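Local coordinates for protein beta-glucoside kinase (Listeria monocytogenes, PDB 4HTL) that catalyses the ATP-dependent phosphorylation of cellobiose to cellobiose-6'-phosphate and may also regulate transcription of the cellobiose-PTS operon, at residues M4-A8 and G19-P23; I28-S32 and V49-N54; G59-S63 and A285-F289. All blocks are in the same frame, centred on the assembly; numbering follows the deposited sequence. Where two conformers were deposited one is given.

Interaction 1 of 3, residues M4-A8 and G19-P23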
HETATM    1  N   MSE A   4     -18.487   4.083  33.343  1.00 57.36           N
HETATM    2  CA  MSE A   4     -17.363   4.606  32.502  0.60 46.06           C
HETATM    3  C   MSE A   4     -17.906   5.676  31.510  1.00 41.26           C
HETATM    4  O   MSE A   4     -18.828   5.405  30.726  1.00 49.13           O
HETATM    5  CB  MSE A   4     -16.666   3.438  31.769  0.60 59.86           C
HETATM    6  CG  MSE A   4     -15.121   3.338  31.938  0.60 67.54           C
HETATM    7 SE   MSE A   4     -14.478   2.443  33.590  0.39 84.34          SE
HETATM    8  CE  MSE A   4     -14.006   0.657  32.934  0.60 59.93           C
ATOM      9  N   LYS A   5     -17.348   6.884  31.574  1.00 40.59           N
ATOM     10  CA  LYS A   5     -17.666   7.985  30.647  1.00 37.67           C
ATOM     11  C   LYS A   5     -16.326   8.508  30.139  1.00 39.08           C
ATOM     12  O   LYS A   5     -15.449   8.868  30.935  1.00 39.67           O
ATOM     13  CB  LYS A   5     -18.411   9.136  31.336  1.00 42.47           C
ATOM     14  CG  LYS A   5     -19.873   8.883  31.690  1.00 48.58           C
ATOM     15  CD  LYS A   5     -20.470  10.063  32.464  1.00 54.56           C
ATOM     16  CE  LYS A   5     -21.964   9.883  32.703  1.00 61.09           C
ATOM     17  NZ  LYS A   5     -22.636  11.051  33.345  1.00 64.32           N
ATOM     18  N   ILE A   6     -16.176   8.556  28.822  1.00 31.91           N
ATOM     19  CA  ILE A   6     -14.889   8.882  28.180  1.00 29.44           C
ATOM     20  C   ILE A   6     -14.938  10.258  27.544  1.00 25.46           C
ATOM     21  O   ILE A   6     -15.807  10.550  26.730  1.00 29.86           O
ATOM     22  CB  ILE A   6     -14.473   7.774  27.156  1.00 30.16           C
ATOM     23  CG1 ILE A   6     -14.335   6.420  27.873  1.00 35.17           C
ATOM     24  CG2 ILE A   6     -13.171   8.127  26.428  1.00 30.92           C
ATOM     25  CD1 ILE A   6     -14.521   5.209  26.960  1.00 36.93           C
ATOM     26  N   ALA A   7     -14.031  11.133  27.962  1.00 29.86           N
ATOM     27  CA  ALA A   7     -13.829  12.417  27.277  1.00 26.28           C
ATOM     28  C   ALA A   7     -13.059  12.172  25.979  1.00 26.19           C
ATOM     29  O   ALA A   7     -11.922  11.705  26.015  1.00 31.62           O
ATOM     30  CB  ALA A   7     -13.073  13.392  28.164  1.00 28.50           C
ATOM     31  N   ALA A   8     -13.685  12.478  24.848  1.00 25.41           N
ATOM     32  CA  ALA A   8     -13.092  12.269  23.532  1.00 23.33           C
ATOM     33  C   ALA A   8     -12.794  13.603  22.882  1.00 23.30           C
ATOM     34  O   ALA A   8     -13.615  14.552  22.935  1.00 25.80           O
ATOM     35  CB  ALA A   8     -14.028  11.425  22.632  1.00 24.61           C
ATOM     36  N   GLY A  19     -16.389  15.446  23.152  1.00 23.97           N
ATOM     37  CA  GLY A  19     -17.597  14.784  23.602  1.00 24.25           C
ATOM     38  C   GLY A  19     -17.365  13.952  24.828  1.00 24.59           C
ATOM     39  O   GLY A  19     -16.216  13.655  25.196  1.00 29.24           O
ATOM     40  N   VAL A  20     -18.466  13.610  25.488  1.00 26.91           N
ATOM     41  CA  VAL A  20     -18.452  12.598  26.536  1.00 28.01           C
ATOM     42  C   VAL A  20     -19.180  11.415  25.909  1.00 29.70           C
ATOM     43  O   VAL A  20     -20.306  11.547  25.399  1.00 29.88           O
ATOM     44  CB  VAL A  20     -19.142  13.064  27.824  1.00 30.19           C
ATOM     45  CG1 VAL A  20     -19.264  11.897  28.829  1.00 29.04           C
ATOM     46  CG2 VAL A  20     -18.411  14.285  28.408  1.00 31.58           C
ATOM     47  N   VAL A  21     -18.493  10.280  25.906  1.00 26.90           N
ATOM     48  CA  VAL A  21     -18.901   9.122  25.144  1.00 24.29           C
ATOM     49  C   VAL A  21     -18.961   7.929  26.094  1.00 27.10           C
ATOM     50  O   VAL A  21     -18.057   7.701  26.940  1.00 31.59           O
ATOM     51  CB  VAL A  21     -17.922   8.850  23.980  1.00 25.59           C
ATOM     52  CG1 VAL A  21     -18.484   7.800  23.005  1.00 26.33           C
ATOM     53  CG2 VAL A  21     -17.574  10.154  23.260  1.00 24.95           C
ATOM     54  N   LEU A  22     -20.025   7.162  25.952  1.00 29.91           N
ATOM     55  CA  LEU A  22     -20.189   5.935  26.708  1.00 31.79           C
ATOM     56  C   LEU A  22     -19.516   4.814  25.900  1.00 33.98           C
ATOM     57  O   LEU A  22     -19.347   4.937  24.683  1.00 34.89           O
ATOM     58  CB  LEU A  22     -21.679   5.644  26.935  1.00 33.00           C
ATOM     59  CG  LEU A  22     -22.490   6.728  27.665  1.00 37.92           C
ATOM     60  CD1 LEU A  22     -23.955   6.298  27.842  1.00 41.50           C
ATOM     61  CD2 LEU A  22     -21.866   7.044  29.028  1.00 41.31           C
ATOM     62  N   PRO A  23     -19.143   3.716  26.572  1.00 34.55           N
ATOM     63  CA  PRO A  23     -18.375   2.678  25.889  1.00 36.83           C
ATOM     64  C   PRO A  23     -19.026   2.016  24.666  1.00 37.16           C
ATOM     65  O   PRO A  23     -18.294   1.353  23.935  1.00 35.75           O
ATOM     66  CB  PRO A  23     -18.097   1.651  26.994  1.00 42.40           C
ATOM     67  CG  PRO A  23     -18.199   2.429  28.263  1.00 46.93           C
ATOM     68  CD  PRO A  23     -19.303   3.406  28.012  1.00 39.23           C
TER

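Interaction 2 of 3, residues I28-S32 and V49-N54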
ATOM      1  N   ILE A  28     -23.070  11.532  24.766  1.00 31.15           N
ATOM      2  CA  ILE A  28     -24.097  12.109  25.637  1.00 33.39           C
ATOM      3  C   ILE A  28     -23.939  13.608  25.811  1.00 37.96           C
ATOM      4  O   ILE A  28     -24.877  14.269  26.257  1.00 41.65           O
ATOM      5  CB  ILE A  28     -24.191  11.362  27.006  1.00 35.79           C
ATOM      6  CG1 ILE A  28     -22.944  11.544  27.852  1.00 36.85           C
ATOM      7  CG2 ILE A  28     -24.444   9.866  26.799  1.00 45.20           C
ATOM      8  CD1 ILE A  28     -23.082  11.070  29.286  1.00 47.00           C
ATOM      9  N   LEU A  29     -22.793  14.151  25.402  1.00 37.05           N
ATOM     10  CA  LEU A  29     -22.529  15.594  25.430  1.00 38.84           C
ATOM     11  C   LEU A  29     -21.493  15.907  24.363  1.00 37.15           C
ATOM     12  O   LEU A  29     -20.568  15.117  24.144  1.00 32.44           O
ATOM     13  CB  LEU A  29     -22.037  16.048  26.828  1.00 40.71           C
ATOM     14  CG  LEU A  29     -21.831  17.561  27.056  1.00 48.49           C
ATOM     15  CD1 LEU A  29     -22.411  18.003  28.397  1.00 50.13           C
ATOM     16  CD2 LEU A  29     -20.371  17.996  26.925  1.00 46.58           C
ATOM     17  N   THR A  30     -21.660  17.023  23.675  1.00 29.11           N
ATOM     18  CA  THR A  30     -20.643  17.520  22.734  1.00 33.68           C
ATOM     19  C   THR A  30     -20.302  19.006  22.989  1.00 36.15           C
ATOM     20  O   THR A  30     -21.055  19.744  23.631  1.00 38.90           O
ATOM     21  CB  THR A  30     -21.086  17.424  21.281  1.00 39.77           C
ATOM     22  OG1 THR A  30     -22.252  18.206  21.107  1.00 44.64           O
ATOM     23  CG2 THR A  30     -21.371  15.976  20.870  1.00 39.10           C
ATOM     24  N   LYS A  31     -19.152  19.414  22.458  1.00 36.49           N
ATOM     25  CA  LYS A  31     -18.705  20.791  22.450  1.00 35.55           C
ATOM     26  C   LYS A  31     -17.710  20.940  21.308  1.00 31.70           C
ATOM     27  O   LYS A  31     -16.922  20.038  21.047  1.00 34.45           O
ATOM     28  CB  LYS A  31     -18.034  21.135  23.787  1.00 37.17           C
ATOM     29  CG  LYS A  31     -17.770  22.629  24.000  1.00 40.81           C
ATOM     30  CD  LYS A  31     -17.002  22.867  25.283  1.00 37.98           C
ATOM     31  CE  LYS A  31     -16.731  24.346  25.529  1.00 46.62           C
ATOM     32  NZ  LYS A  31     -15.879  24.532  26.736  1.00 37.24           N
ATOM     33  N   SER A  32     -17.746  22.064  20.621  1.00 34.76           N
ATOM     34  CA  SER A  32     -16.831  22.348  19.520  1.00 36.19           C
ATOM     35  C   SER A  32     -16.214  23.743  19.734  1.00 41.49           C
ATOM     36  O   SER A  32     -16.840  24.620  20.351  1.00 47.34           O
ATOM     37  CB  SER A  32     -17.612  22.276  18.201  1.00 41.82           C
ATOM     38  OG  SER A  32     -16.854  22.704  17.101  1.00 47.76           O
ATOM     39  N   VAL A  49     -10.286  23.133  29.695  1.00 34.24           N
ATOM     40  CA  VAL A  49     -11.594  23.750  30.015  1.00 35.84           C
ATOM     41  C   VAL A  49     -12.708  22.694  29.916  1.00 40.77           C
ATOM     42  O   VAL A  49     -13.534  22.576  30.829  1.00 41.82           O
ATOM     43  CB  VAL A  49     -11.876  24.984  29.109  1.00 37.41           C
ATOM     44  CG1 VAL A  49     -13.339  25.443  29.201  1.00 42.48           C
ATOM     45  CG2 VAL A  49     -10.919  26.129  29.456  1.00 39.66           C
ATOM     46  N   PHE A  50     -12.693  21.883  28.859  1.00 38.11           N
ATOM     47  CA  PHE A  50     -13.718  20.827  28.697  1.00 31.26           C
ATOM     48  C   PHE A  50     -13.674  19.810  29.835  1.00 39.46           C
ATOM     49  O   PHE A  50     -14.718  19.405  30.336  1.00 40.11           O
ATOM     50  CB  PHE A  50     -13.544  20.107  27.360  1.00 34.34           C
ATOM     51  CG  PHE A  50     -14.652  19.123  27.008  1.00 35.31           C
ATOM     52  CD1 PHE A  50     -15.879  19.557  26.548  1.00 36.87           C
ATOM     53  CD2 PHE A  50     -14.447  17.757  27.127  1.00 35.35           C
ATOM     54  CE1 PHE A  50     -16.883  18.643  26.208  1.00 43.46           C
ATOM     55  CE2 PHE A  50     -15.448  16.843  26.801  1.00 37.04           C
ATOM     56  CZ  PHE A  50     -16.666  17.289  26.348  1.00 39.02           C
ATOM     57  N   LEU A  51     -12.467  19.422  30.263  1.00 38.09           N
ATOM     58  CA  LEU A  51     -12.308  18.432  31.346  1.00 37.44           C
ATOM     59  C   LEU A  51     -12.822  18.945  32.704  1.00 41.22           C
ATOM     60  O   LEU A  51     -13.489  18.208  33.431  1.00 53.44           O
ATOM     61  CB  LEU A  51     -10.848  17.975  31.440  1.00 41.70           C
ATOM     62  CG  LEU A  51     -10.351  17.130  30.252  1.00 35.10           C
ATOM     63  CD1 LEU A  51      -8.823  17.028  30.229  1.00 41.24           C
ATOM     64  CD2 LEU A  51     -11.022  15.743  30.257  1.00 38.77           C
ATOM     65  N   ALA A  52     -12.503  20.189  33.037  1.00 47.76           N
ATOM     66  CA  ALA A  52     -12.977  20.808  34.296  1.00 49.86           C
ATOM     67  C   ALA A  52     -14.499  20.884  34.332  1.00 53.47           C
ATOM     68  O   ALA A  52     -15.113  20.722  35.392  1.00 61.04           O
ATOM     69  CB  ALA A  52     -12.363  22.198  34.488  1.00 55.71           C
ATOM     70  N   GLU A  53     -15.091  21.124  33.160  1.00 51.46           N
ATOM     71  CA  GLU A  53     -16.549  21.145  32.982  1.00 52.60           C
ATOM     72  C   GLU A  53     -17.217  19.779  33.086  1.00 51.28           C
ATOM     73  O   GLU A  53     -18.424  19.723  33.158  1.00 46.15           O
ATOM     74  CB  GLU A  53     -16.916  21.726  31.601  1.00 49.34           C
ATOM     75  CG  GLU A  53     -16.577  23.199  31.432  1.00 51.22           C
ATOM     76  CD  GLU A  53     -16.819  23.721  30.029  1.00 48.49           C
ATOM     77  OE1 GLU A  53     -16.808  22.917  29.060  1.00 50.76           O
ATOM     78  OE2 GLU A  53     -17.022  24.955  29.906  1.00 62.81           O
ATOM     79  N   ASN A  54     -16.443  18.695  33.042  1.00 41.29           N
ATOM     80  CA  ASN A  54     -16.981  17.347  32.936  1.00 44.29           C
ATOM     81  C   ASN A  54     -16.229  16.420  33.875  1.00 47.58           C
ATOM     82  O   ASN A  54     -15.490  15.528  33.450  1.00 44.85           O
ATOM     83  CB  ASN A  54     -16.895  16.853  31.485  1.00 42.64           C
ATOM     84  CG  ASN A  54     -17.865  17.571  30.571  1.00 36.18           C
ATOM     85  OD1 ASN A  54     -19.074  17.313  30.621  1.00 48.32           O
ATOM     86  ND2 ASN A  54     -17.354  18.492  29.748  1.00 36.97           N
TER

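Interaction 3 of 3, residues G59-S63 and A285-F289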
ATOM      1  N   GLY A  59     -11.955   8.573  31.723  1.00 38.98           N
ATOM      2  CA  GLY A  59     -10.956   8.256  30.717  1.00 32.89           C
ATOM      3  C   GLY A  59     -10.940   9.323  29.633  1.00 31.23           C
ATOM      4  O   GLY A  59     -11.904  10.086  29.481  1.00 32.43           O
ATOM      5  N   ILE A  60      -9.833   9.385  28.898  1.00 31.91           N
ATOM      6  CA  ILE A  60      -9.653  10.382  27.845  1.00 30.06           C
ATOM      7  C   ILE A  60      -9.138   9.694  26.583  1.00 31.47           C
ATOM      8  O   ILE A  60      -8.195   8.899  26.658  1.00 28.78           O
ATOM      9  CB  ILE A  60      -8.675  11.510  28.260  1.00 32.45           C
ATOM     10  CG1 ILE A  60      -9.132  12.230  29.561  1.00 34.91           C
ATOM     11  CG2 ILE A  60      -8.501  12.504  27.108  1.00 30.30           C
ATOM     12  CD1 ILE A  60      -8.090  13.161  30.163  1.00 36.51           C
ATOM     13  N   ALA A  61      -9.761  10.012  25.439  1.00 29.32           N
ATOM     14  CA  ALA A  61      -9.447   9.411  24.137  1.00 21.50           C
ATOM     15  C   ALA A  61      -9.240  10.552  23.150  1.00 22.17           C
ATOM     16  O   ALA A  61     -10.066  11.468  23.056  1.00 24.88           O
ATOM     17  CB  ALA A  61     -10.597   8.512  23.665  1.00 23.16           C
ATOM     18  N   VAL A  62      -8.119  10.520  22.448  1.00 22.00           N
ATOM     19  CA  VAL A  62      -7.751  11.583  21.511  1.00 22.68           C
ATOM     20  C   VAL A  62      -7.540  11.045  20.101  1.00 20.84           C
ATOM     21  O   VAL A  62      -6.859  10.005  19.905  1.00 22.86           O
ATOM     22  CB  VAL A  62      -6.455  12.298  21.982  1.00 23.23           C
ATOM     23  CG1 VAL A  62      -6.056  13.422  21.008  1.00 24.94           C
ATOM     24  CG2 VAL A  62      -6.611  12.798  23.429  1.00 26.18           C
ATOM     25  N   SER A  63      -8.077  11.797  19.126  1.00 22.35           N
ATOM     26  CA  SER A  63      -7.789  11.635  17.710  1.00 21.19           C
ATOM     27  C   SER A  63      -6.975  12.892  17.290  1.00 21.15           C
ATOM     28  O   SER A  63      -7.458  14.032  17.361  1.00 23.41           O
ATOM     29  CB  SER A  63      -9.102  11.514  16.916  1.00 21.28           C
ATOM     30  OG  SER A  63      -8.983  11.868  15.560  1.00 20.34           O
ATOM     31  N   ALA A 285     -11.501   7.325  18.285  1.00 20.55           N
ATOM     32  CA  ALA A 285     -10.600   7.578  19.415  1.00 18.99           C
ATOM     33  C   ALA A 285     -11.067   6.705  20.577  1.00 22.15           C
ATOM     34  O   ALA A 285     -10.261   6.068  21.255  1.00 20.46           O
ATOM     35  CB  ALA A 285     -10.605   9.058  19.796  1.00 20.19           C
ATOM     36  N   VAL A 286     -12.377   6.688  20.806  1.00 21.90           N
ATOM     37  CA  VAL A 286     -12.961   5.849  21.836  1.00 21.93           C
ATOM     38  C   VAL A 286     -12.702   4.368  21.625  1.00 22.53           C
ATOM     39  O   VAL A 286     -12.304   3.662  22.562  1.00 25.11           O
ATOM     40  CB  VAL A 286     -14.446   6.195  22.102  1.00 22.15           C
ATOM     41  CG1 VAL A 286     -15.133   5.155  23.034  1.00 23.43           C
ATOM     42  CG2 VAL A 286     -14.506   7.615  22.674  1.00 23.59           C
ATOM     43  N   TYR A 287     -12.926   3.886  20.418  1.00 21.54           N
ATOM     44  CA  TYR A 287     -12.594   2.515  20.109  1.00 21.78           C
ATOM     45  C   TYR A 287     -11.159   2.167  20.464  1.00 22.29           C
ATOM     46  O   TYR A 287     -10.910   1.139  21.126  1.00 24.86           O
ATOM     47  CB  TYR A 287     -12.891   2.210  18.657  1.00 22.23           C
ATOM     48  CG  TYR A 287     -12.710   0.782  18.254  1.00 21.62           C
ATOM     49  CD1 TYR A 287     -13.760  -0.127  18.355  1.00 21.74           C
ATOM     50  CD2 TYR A 287     -11.534   0.361  17.681  1.00 27.10           C
ATOM     51  CE1 TYR A 287     -13.621  -1.427  17.938  1.00 27.91           C
ATOM     52  CE2 TYR A 287     -11.392  -0.947  17.249  1.00 28.96           C
ATOM     53  CZ  TYR A 287     -12.448  -1.831  17.395  1.00 26.06           C
ATOM     54  OH  TYR A 287     -12.346  -3.134  16.964  1.00 33.16           O
ATOM     55  N   HIS A 288     -10.214   3.002  20.042  1.00 22.98           N
ATOM     56  CA  HIS A 288      -8.811   2.780  20.408  1.00 24.38           C
ATOM     57  C   HIS A 288      -8.613   2.738  21.902  1.00 25.59           C
ATOM     58  O   HIS A 288      -7.957   1.840  22.411  1.00 25.54           O
ATOM     59  CB  HIS A 288      -7.924   3.848  19.755  1.00 21.00           C
ATOM     60  CG  HIS A 288      -6.502   3.792  20.180  1.00 22.27           C
ATOM     61  ND1 HIS A 288      -5.724   2.722  19.956  1.00 24.50           N
ATOM     62  CD2 HIS A 288      -5.723   4.704  20.890  1.00 20.72           C
ATOM     63  CE1 HIS A 288      -4.497   2.946  20.474  1.00 27.34           C
ATOM     64  NE2 HIS A 288      -4.501   4.151  21.059  1.00 24.82           N
ATOM     65  N   PHE A 289      -9.202   3.693  22.629  1.00 24.14           N
ATOM     66  CA  PHE A 289      -9.114   3.734  24.092  1.00 24.79           C
ATOM     67  C   PHE A 289      -9.630   2.437  24.699  1.00 27.99           C
ATOM     68  O   PHE A 289      -8.987   1.862  25.578  1.00 29.76           O
ATOM     69  CB  PHE A 289      -9.944   4.916  24.640  1.00 27.41           C
ATOM     70  CG  PHE A 289     -10.011   4.962  26.144  1.00 31.10           C
ATOM     71  CD1 PHE A 289      -9.151   5.749  26.868  1.00 33.30           C
ATOM     72  CD2 PHE A 289     -10.960   4.216  26.824  1.00 37.49           C
ATOM     73  CE1 PHE A 289      -9.222   5.783  28.246  1.00 35.42           C
ATOM     74  CE2 PHE A 289     -11.035   4.236  28.192  1.00 38.35           C
ATOM     75  CZ  PHE A 289     -10.157   5.021  28.908  1.00 37.05           C
TER
HETATM   76  O   HOH W   1      -7.610   7.355  21.332  1.00 31.85           O

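Interaction 1 of 3, residues M4-A8 and G19-P23
Two antiparallel strands of a beta hairpin pair here at the start of the chain. Selenomethionine Met4 precedes the paired part: its CB lies 4.0 Å from Pro23 CG, and its carbonyl O is 3.4 Å from Pro23 CD, where the proline has no amide hydrogen to offer. Lys5 rests its aliphatic stem on the other segment, CB 3.8 Å from Val20 CG1 and CG 3.8 Å from Leu22 CD2, while its ammonium group forms a salt bridge with Asp56. Ile6 and Val21 form a hydrogen-bonded pair: Ile6 N to Val21 O and Val21 N to Ile6 O are both 2.8 Å. Ala7 faces Val20 in a non-hydrogen-bonded pair, CA to CA 4.7 Å, and Ala7 CA makes a CH...O contact of 3.4 Å with Gly19 O. Ala8, an ATP-site residue by similarity, makes the last pair within these segments, the hairpin strands running on beyond it: its N is 2.8 Å from Gly19 O, its O 2.9 Å from Gly19 N, and its CB packs 3.8 Å from Val21 CG2. Side chains alternate between the sheet's faces: Ile6 and Ala8 meet helix 280-293, whereas Ala7 and Val20 meet helix 40-52. In the sheet plane, strand 59-64 flanks strand 6-11, and strand 27-34 flanks strand 15-21.

Interaction 2 of 3, residues I28-S32 and V49-N54
A salt bridge spans the gap between an outer strand of the sheet and the C-terminal part of helix 40-52. Lys31 reaches across in a fully extended conformation, all four chi angles near 180°, and brings NZ to 3.0 Å from Glu53 OE1; a second, weak hydrogen bond runs from Lys31 NZ to Glu53 OE2 at 3.4 Å. Both carboxylate oxygens thus face the same ammonium group. The methyl Val49 CG1 lies 3.7 Å from Lys31 NZ, beside the salt bridge.

The rest of the contact is largely apolar. Phe50 points toward the strand, its CE1 3.6 Å from Leu29 CD2 and 3.7 Å from Lys31 CB, and the same ring meets Met18 and Val20 of strand 15-21. Asn54 ND2 turns back to donate to Phe50 O at 2.9 Å. The backbone there is also served, Glu53 N by Val49 O at 3.2 Å and Asn54 N by Leu51 O at 3.0 Å. Leu29 and Lys31 face the helix while Thr30 between them points away, the alternation expected of a beta strand. A helix packed in this way across a sheet of strand order 3-2-1-4-5 is characteristic of the actin-like ATPase fold to which ROK kinases belong.

Interaction 3 of 3, residues G59-S63 and A285-F289
Small residues let helix 280-293 lie close against strand 59-64: the axes of the two segments approach to 6.9 Å at an angle of 127°. The central bump is the methyl of Ala61. It fits a hollow in the helix surface formed by Ala285, Val286 and Phe289, with Ala61 CB 3.9 Å from Ala285 CB, 4.1 Å from Val286 CG2 and 3.8 Å from Phe289 CB. The same methyl comes within 3.4 Å of Ala285 O, a carbonyl that accepts the helical hydrogen bond from Phe289 N at 2.9 Å.

Toward the start of the strand, Gly59 provides the space for the Phe289 ring. Phe289 CZ is 3.8 Å from Gly59 CA, and a beta carbon on Gly59 would clash with it; Phe289 CD1 also approaches Ile60 O to 3.3 Å. Toward the other end, the methyl of Ala285 settles against the backbone, CB 3.7 Å from Val62 C and 3.8 Å from Ser63 N. A small gap beside it holds a water that donates to Val62 O (3.1 Å) and Ala285 O (2.9 Å), joining strand to helix.

Ile60 and Val62 point away from this helix and meet helix 89-97, so the strand is covered on two faces. Ser63 OG hydrogen-bonds Asp10, an ATP-site residue by similarity. A late helix returning to cover the sheet of the N-terminal lobe is consistent with the actin-like ATPase fold of ROK kinases.

Overall arrangement
All three contacts build on one five-stranded mixed sheet. Interaction 1 lies between the others, probably hydrogen-bonded to interaction 2 through Val20 O to Ile28 N (2.8 Å) and Val20 N to Leu29 O (2.9 Å), and to interaction 3 through Ala7 O to Ala61 N and Ala7 N to Gly59 O (both 2.8 Å). Centres of interactions 1 and 2, 1 and 3, and 2 and 3 are about 10, 8 and 15 Å apart. Helices 40-52 and 280-293 cover opposite faces; Ile60, pointing away from the latter, meets Leu51, CD1 to CD2 3.9 Å. Interaction 1 contains Ala8 of the probable ATP site; at nearest side-chain atoms, Ser63 lies about 3 Å from Asp10, and Phe50 merely packs about 4 Å from Phe9.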